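Local coordinates for protein cellulase (Bacillus sp. BG-CS10, PDB 5E09) that hydrolyses beta-1,4-glucosidic bonds of cellulose as a family 5 glycoside hydrolase, with two additional modules that probably help it engage the polysaccharide, at residues V42-I47 and I88-E93; G407-N412 and L429-E434; F482-S487 and T498-N503. All coordinates share one frame; numbering follows the deposited sequence.

Contact 1: residues V42-I47 and I88-E93; sequences VTRELI and IDWALE
Arg-44 lies over Trp-90, joining the first turn of helix 44-52 to the last turns of helix 78-93, two consecutive helices in the outer layer of the (beta/alpha)8 TIM barrel. Between them the chain passes through barrel strand 57-60. The main aromatic interaction is a CH-pi contact: Arg-44 CD sits 3.5 Å from the centroid of the Trp-90 five-membered ring, only 13° off its normal. A bend at chi2 brings Arg-44 CD over this face, nearest to Trp-90 CG at 3.4 Å. Beyond CD the guanidinium plane is tilted only 24° from that of the indole, while Trp-90 O lies over one guanidinium face. At the far end of the indole, Val-42 O meets the rim near the ring plane, 3.6 Å from Trp-90 CZ3.

The ionic part is looser. Arg-44 NH2 forms a salt bridge with Glu-93 OE1 at 3.1 Å, but the hydrogen bond in it is weak, with 120° at the hydrogen and the carboxylate turned steeply against the guanidinium. The stronger partner is Glu-94, which pairs with Arg-44 NH1, so two carboxylates share the one partly exposed cation.

Apolar packing fills the inner side. Ile-47 CG2 rests on the backbone of helix 78-93, 3.6 Å from Ala-91 CA, and its CG1 approaches the six-membered ring of Trp-90. Ile-47 and Ala-91 both also touch Ile-58 of strand 57-60, linking the helix pair to the barrel wall.

Capping starts the first helix: Thr-43 is its N-cap, and its hydroxyl, also bonded to Tyr-321 OH, accepts from Leu-46 N, with 3.0 Å between Leu-46 N and Thr-43 OG1.

Contact 2: residues G407-N412 and L429-E434; sequences GELGTN and LQNVDE
Asn-431 reaches across to the turn before strand 410-419, and its side chain meets polar atoms from the root outward. Asn-431 CB lies 3.4 Å from Glu-408 O and also near Asn-412 OD1. CG, anti to the backbone N (chi1 -161°), comes near Glu-408 O as well, and beyond it Asn-431 ND2 donates to that oxygen at 3.2 Å, from above the carbonyl plane. The same ND2 also bonds Asp-352 OD1. Glu-408 O is gripped twice, because Asn-412 ND2 donates to it from the opposite face at 3.1 Å.

The two segments close the open end of the beta hairpin formed by strands 410-419 and 425-432 in the X2 module. Gly-410 and Asn-431 are an antiparallel hydrogen-bonded pair: Gly-410 N to Asn-431 O is 2.9 Å, and Asn-431 N returns a bond to Gly-410 O. Two residues on, Asn-412 N binds Leu-429 O at 2.9 Å. Gly-410 has a positive phi (118°), where a CB would collide with Leu-409 O.

On the other face sits the non-hydrogen-bonded pair Thr-411 and Gln-430. Thr-411 OG1 donates to a lone pair of Gln-430 OE1 over a short 2.5 Å, while NE2 makes a weak bond to Gly-455 O. An alanine at Gln-430 would probably leave the Thr-411 hydroxyl without this acceptor and Gly-455 O without its weak donor. Farther along, Leu-409 CD1 packs 4.0 Å from Asp-433 CB.

Contact 3: residues F482-S487 and T498-N503; sequences FGYTFS and TDAFFN
Thr-498 meets the loop before strand 486-489 with both its backbone and its side chain. Thr-498 N donates to Thr-485 O at 3.2 Å; the bond is nearly straight at the hydrogen (174°), although the donor stands above the carbonyl plane. The hydroxyl Thr-498 OG1 donates to Tyr-484 O at 2.7 Å, in the plane of that carbonyl and on a lone pair. With chi1 at 63°, Thr-498 OG1 sits between the backbone N and the carbonyl carbon, from where it also accepts from Phe-501 N at 3.3 Å. One hydroxyl therefore ties the loop to the helix while capping it. Thr-498 CG2 also lies near Tyr-484 O.

Thr-498 is thus the N-cap of the short helix 499-502, which follows strand 494-497 in the C-terminal carbohydrate-binding module. That strand forms a hairpin with strand 486-489, Ser-487 bonding to Val-496, and the Thr-498 N bond carries the link between the two chain segments past the end of the hairpin.

Ala-500, two residues on, places its methyl over a face of the Tyr-484 ring. Ala-500 CB is 4.2 Å from the Tyr-484 ring centroid in a CH-pi contact, nearest to CE1 and CZ at 3.8 Å each. Tyr-484 CG lies anti to its backbone N (chi1 170°), and the far end of the side chain, CE1, CZ and OH, lies against the Ala-500 methyl.

Phe-501 starts toward the loop and then turns away from it: CB is 3.6 Å from Thr-485 O, and CD1 is 4.1 Å from Thr-485 CB. Its ring goes on to touch Ala-463 of strand 458-465. Thr-485 directs its own hydroxyl back along the chain, where OG1 hydrogen-bonds Glu-481 O.

In the fold
The three contacts follow one another along the chain without touching. Contact 1 belongs to the outer helical layer of the catalytic barrel, whereas family 5 active sites lie at the C-terminal ends of the barrel strands. Contact 2 sits in the X2 module about 45 Å from contact 1 between centres, and its segment 429-434 leads into strand 436-443, the first strand of the C-terminal module. Contact 3 lies in that module, with centres about 28 Å from contact 2 and about 40 Å from contact 1. Its loop also bears on the catalytic domain, since Phe-482 packs against Asn-234 and Val-283, so the C-terminal module touches loops of the catalytic domain.

Contact 1: residues V42-I47 and I88-E93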
loop_
_atom_site.group_PDB
_atom_site.type_symbol
_atom_site.label_atom_id
_atom_site.label_comp_id
_atom_site.label_asym_id
_atom_site.label_seq_id
_atom_site.Cartn_x
_atom_site.Cartn_y
_atom_site.Cartn_z
ATOM N N VAL A 42 7.570 -13.426 -15.818
ATOM C CA VAL A 42 8.712 -12.683 -15.309
ATOM C C VAL A 42 9.841 -12.669 -16.331
ATOM O O VAL A 42 10.159 -13.696 -16.932
ATOM C CB VAL A 42 9.218 -13.278 -13.980
ATOM C CG1 VAL A 42 10.378 -12.461 -13.426
ATOM C CG2 VAL A 42 8.079 -13.357 -12.974
ATOM N N THR A 43 10.430 -11.496 -16.541
ATOM C CA THR A 43 11.567 -11.371 -17.439
ATOM C C THR A 43 12.837 -11.104 -16.644
ATOM O O THR A 43 12.778 -10.622 -15.511
ATOM C CB THR A 43 11.357 -10.242 -18.474
ATOM O OG1 THR A 43 11.372 -8.966 -17.817
ATOM C CG2 THR A 43 10.034 -10.431 -19.214
ATOM N N ARG A 44 13.983 -11.432 -17.232
ATOM C CA ARG A 44 15.273 -11.108 -16.636
ATOM C C ARG A 44 15.393 -9.602 -16.394
ATOM O O ARG A 44 15.988 -9.150 -15.406
ATOM C CB ARG A 44 16.408 -11.588 -17.545
ATOM C CG ARG A 44 17.804 -11.378 -16.997
ATOM C CD ARG A 44 18.051 -12.262 -15.790
ATOM N NE ARG A 44 19.468 -12.347 -15.454
ATOM C CZ ARG A 44 20.088 -11.501 -14.639
ATOM N NH1 ARG A 44 19.413 -10.503 -14.082
ATOM N NH2 ARG A 44 21.382 -11.647 -14.382
ATOM N N GLU A 45 14.815 -8.831 -17.305
ATOM C CA GLU A 45 14.916 -7.380 -17.252
ATOM C C GLU A 45 14.097 -6.803 -16.107
ATOM O O GLU A 45 14.440 -5.750 -15.575
ATOM C CB GLU A 45 14.479 -6.767 -18.590
ATOM C CG GLU A 45 15.371 -7.112 -19.773
ATOM C CD GLU A 45 15.017 -8.440 -20.432
ATOM O OE1 GLU A 45 14.104 -9.143 -19.941
ATOM O OE2 GLU A 45 15.669 -8.789 -21.441
ATOM N N LEU A 46 13.020 -7.488 -15.729
ATOM C CA LEU A 46 12.234 -7.077 -14.567
ATOM C C LEU A 46 13.087 -7.117 -13.303
ATOM O O LEU A 46 13.196 -6.126 -12.566
ATOM C CB LEU A 46 11.007 -7.972 -14.401
ATOM C CG LEU A 46 10.047 -7.547 -13.290
ATOM C CD1 LEU A 46 9.602 -6.124 -13.525
ATOM C CD2 LEU A 46 8.843 -8.472 -13.217
ATOM N N ILE A 47 13.699 -8.273 -13.070
ATOM C CA ILE A 47 14.578 -8.478 -11.928
ATOM C C ILE A 47 15.741 -7.493 -11.937
ATOM O O ILE A 47 16.044 -6.841 -10.917
ATOM C CB ILE A 47 15.127 -9.919 -11.909
ATOM C CG1 ILE A 47 13.989 -10.925 -12.081
ATOM C CG2 ILE A 47 15.899 -10.189 -10.630
ATOM C CD1 ILE A 47 12.908 -10.833 -11.016
ATOM N N ILE A 88 14.169 -17.080 -9.125
ATOM C CA ILE A 88 15.007 -17.029 -7.928
ATOM C C ILE A 88 16.503 -16.967 -8.277
ATOM O O ILE A 88 17.274 -16.229 -7.650
ATOM C CB ILE A 88 14.728 -18.242 -7.013
ATOM C CG1 ILE A 88 13.320 -18.129 -6.424
ATOM C CG2 ILE A 88 15.768 -18.337 -5.904
ATOM C CD1 ILE A 88 12.922 -19.286 -5.537
ATOM N N ASP A 89 16.907 -17.733 -9.288
ATOM C CA ASP A 89 18.299 -17.746 -9.728
ATOM C C ASP A 89 18.695 -16.391 -10.288
ATOM O O ASP A 89 19.760 -15.876 -9.965
ATOM C CB ASP A 89 18.538 -18.839 -10.774
ATOM C CG ASP A 89 18.485 -20.231 -10.180
ATOM O OD1 ASP A 89 18.619 -20.357 -8.942
ATOM O OD2 ASP A 89 18.318 -21.203 -10.949
ATOM N N TRP A 90 17.831 -15.825 -11.128
ATOM C CA TRP A 90 18.051 -14.494 -11.687
ATOM C C TRP A 90 18.274 -13.460 -10.594
ATOM O O TRP A 90 19.192 -12.638 -10.672
ATOM C CB TRP A 90 16.861 -14.071 -12.546
ATOM C CG TRP A 90 16.768 -14.770 -13.860
ATOM C CD1 TRP A 90 17.754 -15.467 -14.494
ATOM C CD2 TRP A 90 15.621 -14.831 -14.712
ATOM N NE1 TRP A 90 17.290 -15.957 -15.691
ATOM C CE2 TRP A 90 15.981 -15.582 -15.847
ATOM C CE3 TRP A 90 14.324 -14.319 -14.626
ATOM C CZ2 TRP A 90 15.091 -15.839 -16.885
ATOM C CZ3 TRP A 90 13.439 -14.577 -15.657
ATOM C CH2 TRP A 90 13.828 -15.330 -16.773
ATOM N N ALA A 91 17.422 -13.513 -9.574
ATOM C CA ALA A 91 17.494 -12.557 -8.479
ATOM C C ALA A 91 18.758 -12.753 -7.643
ATOM O O ALA A 91 19.366 -11.784 -7.195
ATOM C CB ALA A 91 16.249 -12.661 -7.610
ATOM N N LEU A 92 19.159 -14.004 -7.437
ATOM C CA LEU A 92 20.410 -14.273 -6.731
ATOM C C LEU A 92 21.609 -13.762 -7.539
ATOM O O LEU A 92 22.558 -13.225 -6.970
ATOM C CB LEU A 92 20.552 -15.768 -6.426
ATOM C CG LEU A 92 19.591 -16.300 -5.353
ATOM C CD1 LEU A 92 19.637 -17.818 -5.259
ATOM C CD2 LEU A 92 19.879 -15.664 -3.997
ATOM N N GLU A 93 21.543 -13.909 -8.863
ATOM C CA GLU A 93 22.577 -13.402 -9.768
ATOM C C GLU A 93 22.750 -11.889 -9.670
ATOM O O GLU A 93 23.860 -11.379 -9.798
ATOM C CB GLU A 93 22.253 -13.769 -11.215
ATOM C CG GLU A 93 22.358 -15.246 -11.541
ATOM C CD GLU A 93 21.808 -15.561 -12.921
ATOM O OE1 GLU A 93 21.868 -14.671 -13.798
ATOM O OE2 GLU A 93 21.304 -16.690 -13.126
#

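Contact 2: residues G407-N412 and L429-E434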
loop_
_atom_site.group_PDB
_atom_site.type_symbol
_atom_site.label_atom_id
_atom_site.label_comp_id
_atom_site.label_asym_id
_atom_site.label_seq_id
_atom_site.Cartn_x
_atom_site.Cartn_y
_atom_site.Cartn_z
ATOM N N GLY A 407 -8.836 31.776 -17.475
ATOM C CA GLY A 407 -9.810 30.968 -18.184
ATOM C C GLY A 407 -9.407 29.524 -18.422
ATOM O O GLY A 407 -10.246 28.710 -18.788
ATOM N N GLU A 408 -8.135 29.183 -18.236
ATOM C CA GLU A 408 -7.761 27.780 -18.365
ATOM C C GLU A 408 -7.694 27.108 -17.005
ATOM O O GLU A 408 -6.748 27.304 -16.239
ATOM C CB GLU A 408 -6.433 27.590 -19.090
ATOM C CG GLU A 408 -6.193 26.110 -19.380
ATOM C CD GLU A 408 -5.063 25.850 -20.346
ATOM O OE1 GLU A 408 -3.886 25.975 -19.948
ATOM O OE2 GLU A 408 -5.359 25.513 -21.509
ATOM N N LEU A 409 -8.710 26.299 -16.726
ATOM C CA LEU A 409 -8.824 25.625 -15.446
ATOM C C LEU A 409 -7.995 24.348 -15.432
ATOM O O LEU A 409 -7.807 23.702 -16.458
ATOM C CB LEU A 409 -10.294 25.339 -15.142
ATOM C CG LEU A 409 -11.166 26.587 -15.327
ATOM C CD1 LEU A 409 -12.643 26.278 -15.134
ATOM C CD2 LEU A 409 -10.716 27.712 -14.388
ATOM N N GLY A 410 -7.488 24.000 -14.258
ATOM C CA GLY A 410 -6.626 22.849 -14.119
ATOM C C GLY A 410 -5.264 23.285 -13.624
ATOM O O GLY A 410 -5.100 24.411 -13.150
ATOM N N THR A 411 -4.286 22.419 -13.835
ATOM C CA THR A 411 -2.923 22.679 -13.460
ATOM C C THR A 411 -2.306 23.557 -14.503
ATOM O O THR A 411 -2.224 23.179 -15.628
ATOM C CB THR A 411 -2.119 21.383 -13.454
ATOM O OG1 THR A 411 -2.778 20.426 -12.654
ATOM C CG2 THR A 411 -0.786 21.608 -12.876
ATOM N N ASN A 412 -1.880 24.735 -14.114
ATOM C CA ASN A 412 -1.282 25.662 -15.030
ATOM C C ASN A 412 0.215 25.652 -14.932
ATOM O O ASN A 412 0.878 26.098 -15.800
ATOM C CB ASN A 412 -1.761 27.079 -14.737
ATOM C CG ASN A 412 -3.164 27.346 -15.199
ATOM O OD1 ASN A 412 -3.600 28.457 -15.187
ATOM N ND2 ASN A 412 -3.860 26.341 -15.601
ATOM N N LEU A 429 0.003 23.987 -9.313
ATOM C CA LEU A 429 -0.692 25.271 -9.301
ATOM C C LEU A 429 -2.023 25.143 -10.042
ATOM O O LEU A 429 -2.069 25.179 -11.274
ATOM C CB LEU A 429 0.185 26.361 -9.923
ATOM C CG LEU A 429 -0.357 27.788 -10.023
ATOM C CD1 LEU A 429 -0.920 28.266 -8.694
ATOM C CD2 LEU A 429 0.744 28.724 -10.499
ATOM N N GLN A 430 -3.102 24.980 -9.278
ATOM C CA GLN A 430 -4.423 24.733 -9.846
ATOM C C GLN A 430 -5.240 26.013 -10.033
ATOM O O GLN A 430 -5.560 26.694 -9.059
ATOM C CB GLN A 430 -5.216 23.765 -8.954
ATOM C CG GLN A 430 -4.554 22.416 -8.696
ATOM C CD GLN A 430 -4.354 21.606 -9.965
ATOM O OE1 GLN A 430 -3.223 21.344 -10.370
ATOM N NE2 GLN A 430 -5.450 21.207 -10.596
ATOM N N ASN A 431 -5.584 26.330 -11.281
ATOM C CA ASN A 431 -6.572 27.368 -11.557
ATOM C C ASN A 431 -7.964 26.757 -11.470
ATOM O O ASN A 431 -8.340 25.952 -12.315
ATOM C CB ASN A 431 -6.349 27.995 -12.941
ATOM C CG ASN A 431 -7.030 29.355 -13.094
ATOM O OD1 ASN A 431 -7.444 29.973 -12.109
ATOM N ND2 ASN A 431 -7.141 29.828 -14.335
ATOM N N VAL A 432 -8.731 27.119 -10.452
ATOM C CA VAL A 432 -10.036 26.501 -10.290
ATOM C C VAL A 432 -11.188 27.479 -10.423
ATOM O O VAL A 432 -11.032 28.695 -10.281
ATOM C CB VAL A 432 -10.164 25.794 -8.921
ATOM C CG1 VAL A 432 -9.094 24.724 -8.778
ATOM C CG2 VAL A 432 -10.075 26.802 -7.790
ATOM N N ASP A 433 -12.345 26.915 -10.727
ATOM C CA ASP A 433 -13.612 27.584 -10.551
ATOM C C ASP A 433 -14.458 26.694 -9.649
ATOM O O ASP A 433 -14.106 25.533 -9.399
ATOM C CB ASP A 433 -14.299 27.821 -11.892
ATOM C CG ASP A 433 -14.925 29.193 -11.987
ATOM O OD1 ASP A 433 -15.608 29.606 -11.020
ATOM O OD2 ASP A 433 -14.724 29.857 -13.030
ATOM N N GLU A 434 -15.569 27.225 -9.158
ATOM C CA GLU A 434 -16.470 26.424 -8.346
ATOM C C GLU A 434 -17.047 25.273 -9.168
ATOM O O GLU A 434 -17.689 25.509 -10.196
ATOM C CB GLU A 434 -17.592 27.287 -7.792
ATOM C CG GLU A 434 -18.642 26.518 -7.018
ATOM C CD GLU A 434 -19.959 27.270 -6.931
ATOM O OE1 GLU A 434 -20.485 27.693 -7.986
ATOM O OE2 GLU A 434 -20.466 27.449 -5.802
#

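Contact 3: residues F482-S487 and T498-N503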
loop_
_atom_site.group_PDB
_atom_site.type_symbol
_atom_site.label_atom_id
_atom_site.label_comp_id
_atom_site.label_asym_id
_atom_site.label_seq_id
_atom_site.Cartn_x
_atom_site.Cartn_y
_atom_site.Cartn_z
ATOM N N PHE A 482 -14.218 5.997 -0.861
ATOM C CA PHE A 482 -13.803 6.362 -2.212
ATOM C C PHE A 482 -13.641 5.136 -3.119
ATOM O O PHE A 482 -13.019 4.140 -2.732
ATOM C CB PHE A 482 -12.490 7.137 -2.147
ATOM C CG PHE A 482 -12.225 8.011 -3.342
ATOM C CD1 PHE A 482 -11.796 7.465 -4.546
ATOM C CD2 PHE A 482 -12.367 9.388 -3.246
ATOM C CE1 PHE A 482 -11.531 8.279 -5.645
ATOM C CE2 PHE A 482 -12.105 10.214 -4.337
ATOM C CZ PHE A 482 -11.683 9.658 -5.538
ATOM N N GLY A 483 -14.193 5.217 -4.326
ATOM C CA GLY A 483 -14.065 4.138 -5.288
ATOM C C GLY A 483 -14.890 2.876 -5.152
ATOM O O GLY A 483 -14.918 2.040 -6.059
ATOM N N TYR A 484 -15.574 2.743 -4.020
ATOM C CA TYR A 484 -16.334 1.538 -3.719
ATOM C C TYR A 484 -17.759 2.046 -3.927
ATOM O O TYR A 484 -18.570 1.392 -4.580
ATOM C CB TYR A 484 -16.162 0.975 -2.307
ATOM C CG TYR A 484 -17.135 -0.124 -1.944
ATOM C CD1 TYR A 484 -17.190 -1.306 -2.676
ATOM C CD2 TYR A 484 -17.984 0.009 -0.852
ATOM C CE1 TYR A 484 -18.081 -2.320 -2.339
ATOM C CE2 TYR A 484 -18.876 -0.995 -0.508
ATOM C CZ TYR A 484 -18.920 -2.157 -1.254
ATOM O OH TYR A 484 -19.808 -3.157 -0.911
ATOM N N THR A 485 -18.051 3.227 -3.394
ATOM C CA THR A 485 -19.399 3.775 -3.439
ATOM C C THR A 485 -19.578 4.829 -4.530
ATOM O O THR A 485 -20.692 5.057 -5.001
ATOM C CB THR A 485 -19.775 4.400 -2.089
ATOM O OG1 THR A 485 -18.833 5.433 -1.769
ATOM C CG2 THR A 485 -19.763 3.340 -0.989
ATOM N N PHE A 486 -18.486 5.477 -4.922
ATOM C CA PHE A 486 -18.550 6.538 -5.920
ATOM C C PHE A 486 -17.202 6.688 -6.593
ATOM O O PHE A 486 -16.193 6.243 -6.061
ATOM C CB PHE A 486 -18.967 7.866 -5.285
ATOM C CG PHE A 486 -17.892 8.501 -4.447
ATOM C CD1 PHE A 486 -17.721 8.135 -3.121
ATOM C CD2 PHE A 486 -17.054 9.470 -4.984
ATOM C CE1 PHE A 486 -16.729 8.722 -2.344
ATOM C CE2 PHE A 486 -16.060 10.056 -4.217
ATOM C CZ PHE A 486 -15.899 9.683 -2.893
ATOM N N SER A 487 -17.172 7.333 -7.751
ATOM C CA SER A 487 -15.911 7.480 -8.464
ATOM C C SER A 487 -15.890 8.703 -9.378
ATOM O O SER A 487 -16.681 8.802 -10.312
ATOM C CB SER A 487 -15.626 6.214 -9.277
ATOM O OG SER A 487 -14.265 6.161 -9.661
ATOM N N THR A 498 -22.059 3.965 -7.647
ATOM C CA THR A 498 -22.005 2.531 -7.935
ATOM C C THR A 498 -23.245 1.740 -7.515
ATOM O O THR A 498 -24.057 2.201 -6.709
ATOM C CB THR A 498 -20.786 1.881 -7.259
ATOM O OG1 THR A 498 -20.911 1.994 -5.836
ATOM C CG2 THR A 498 -19.505 2.553 -7.709
ATOM N N ASP A 499 -23.371 0.538 -8.074
ATOM C CA ASP A 499 -24.447 -0.384 -7.720
ATOM C C ASP A 499 -24.308 -0.778 -6.252
ATOM O O ASP A 499 -25.301 -0.981 -5.561
ATOM C CB ASP A 499 -24.418 -1.623 -8.628
ATOM C CG ASP A 499 -25.799 -2.245 -8.834
ATOM O OD1 ASP A 499 -26.818 -1.528 -8.715
ATOM O OD2 ASP A 499 -25.864 -3.461 -9.128
ATOM N N ALA A 500 -23.070 -0.863 -5.776
ATOM C CA ALA A 500 -22.813 -1.200 -4.378
ATOM C C ALA A 500 -23.392 -0.152 -3.422
ATOM O O ALA A 500 -23.908 -0.494 -2.358
ATOM C CB ALA A 500 -21.317 -1.373 -4.139
ATOM N N PHE A 501 -23.317 1.122 -3.793
ATOM C CA PHE A 501 -23.917 2.162 -2.962
ATOM C C PHE A 501 -25.435 2.014 -2.933
ATOM O O PHE A 501 -26.051 2.040 -1.866
ATOM C CB PHE A 501 -23.543 3.558 -3.461
ATOM C CG PHE A 501 -24.266 4.679 -2.746
ATOM C CD1 PHE A 501 -23.804 5.157 -1.528
ATOM C CD2 PHE A 501 -25.398 5.258 -3.299
ATOM C CE1 PHE A 501 -24.458 6.185 -0.872
ATOM C CE2 PHE A 501 -26.058 6.292 -2.647
ATOM C CZ PHE A 501 -25.588 6.754 -1.430
ATOM N N PHE A 502 -26.037 1.848 -4.104
ATOM C CA PHE A 502 -27.493 1.809 -4.186
ATOM C C PHE A 502 -28.104 0.545 -3.577
ATOM O O PHE A 502 -29.222 0.589 -3.065
ATOM C CB PHE A 502 -27.946 1.962 -5.638
ATOM C CG PHE A 502 -27.776 3.349 -6.173
ATOM C CD1 PHE A 502 -28.422 4.418 -5.573
ATOM C CD2 PHE A 502 -26.976 3.588 -7.276
ATOM C CE1 PHE A 502 -28.267 5.703 -6.064
ATOM C CE2 PHE A 502 -26.825 4.863 -7.774
ATOM C CZ PHE A 502 -27.471 5.923 -7.168
ATOM N N ASN A 503 -27.372 -0.567 -3.609
ATOM C CA ASN A 503 -27.849 -1.812 -3.006
ATOM C C ASN A 503 -28.057 -1.694 -1.498
ATOM O O ASN A 503 -28.667 -2.567 -0.887
ATOM C CB ASN A 503 -26.877 -2.969 -3.279
ATOM C CG ASN A 503 -26.854 -3.391 -4.739
ATOM O OD1 ASN A 503 -27.794 -3.136 -5.496
ATOM N ND2 ASN A 503 -25.769 -4.040 -5.143
#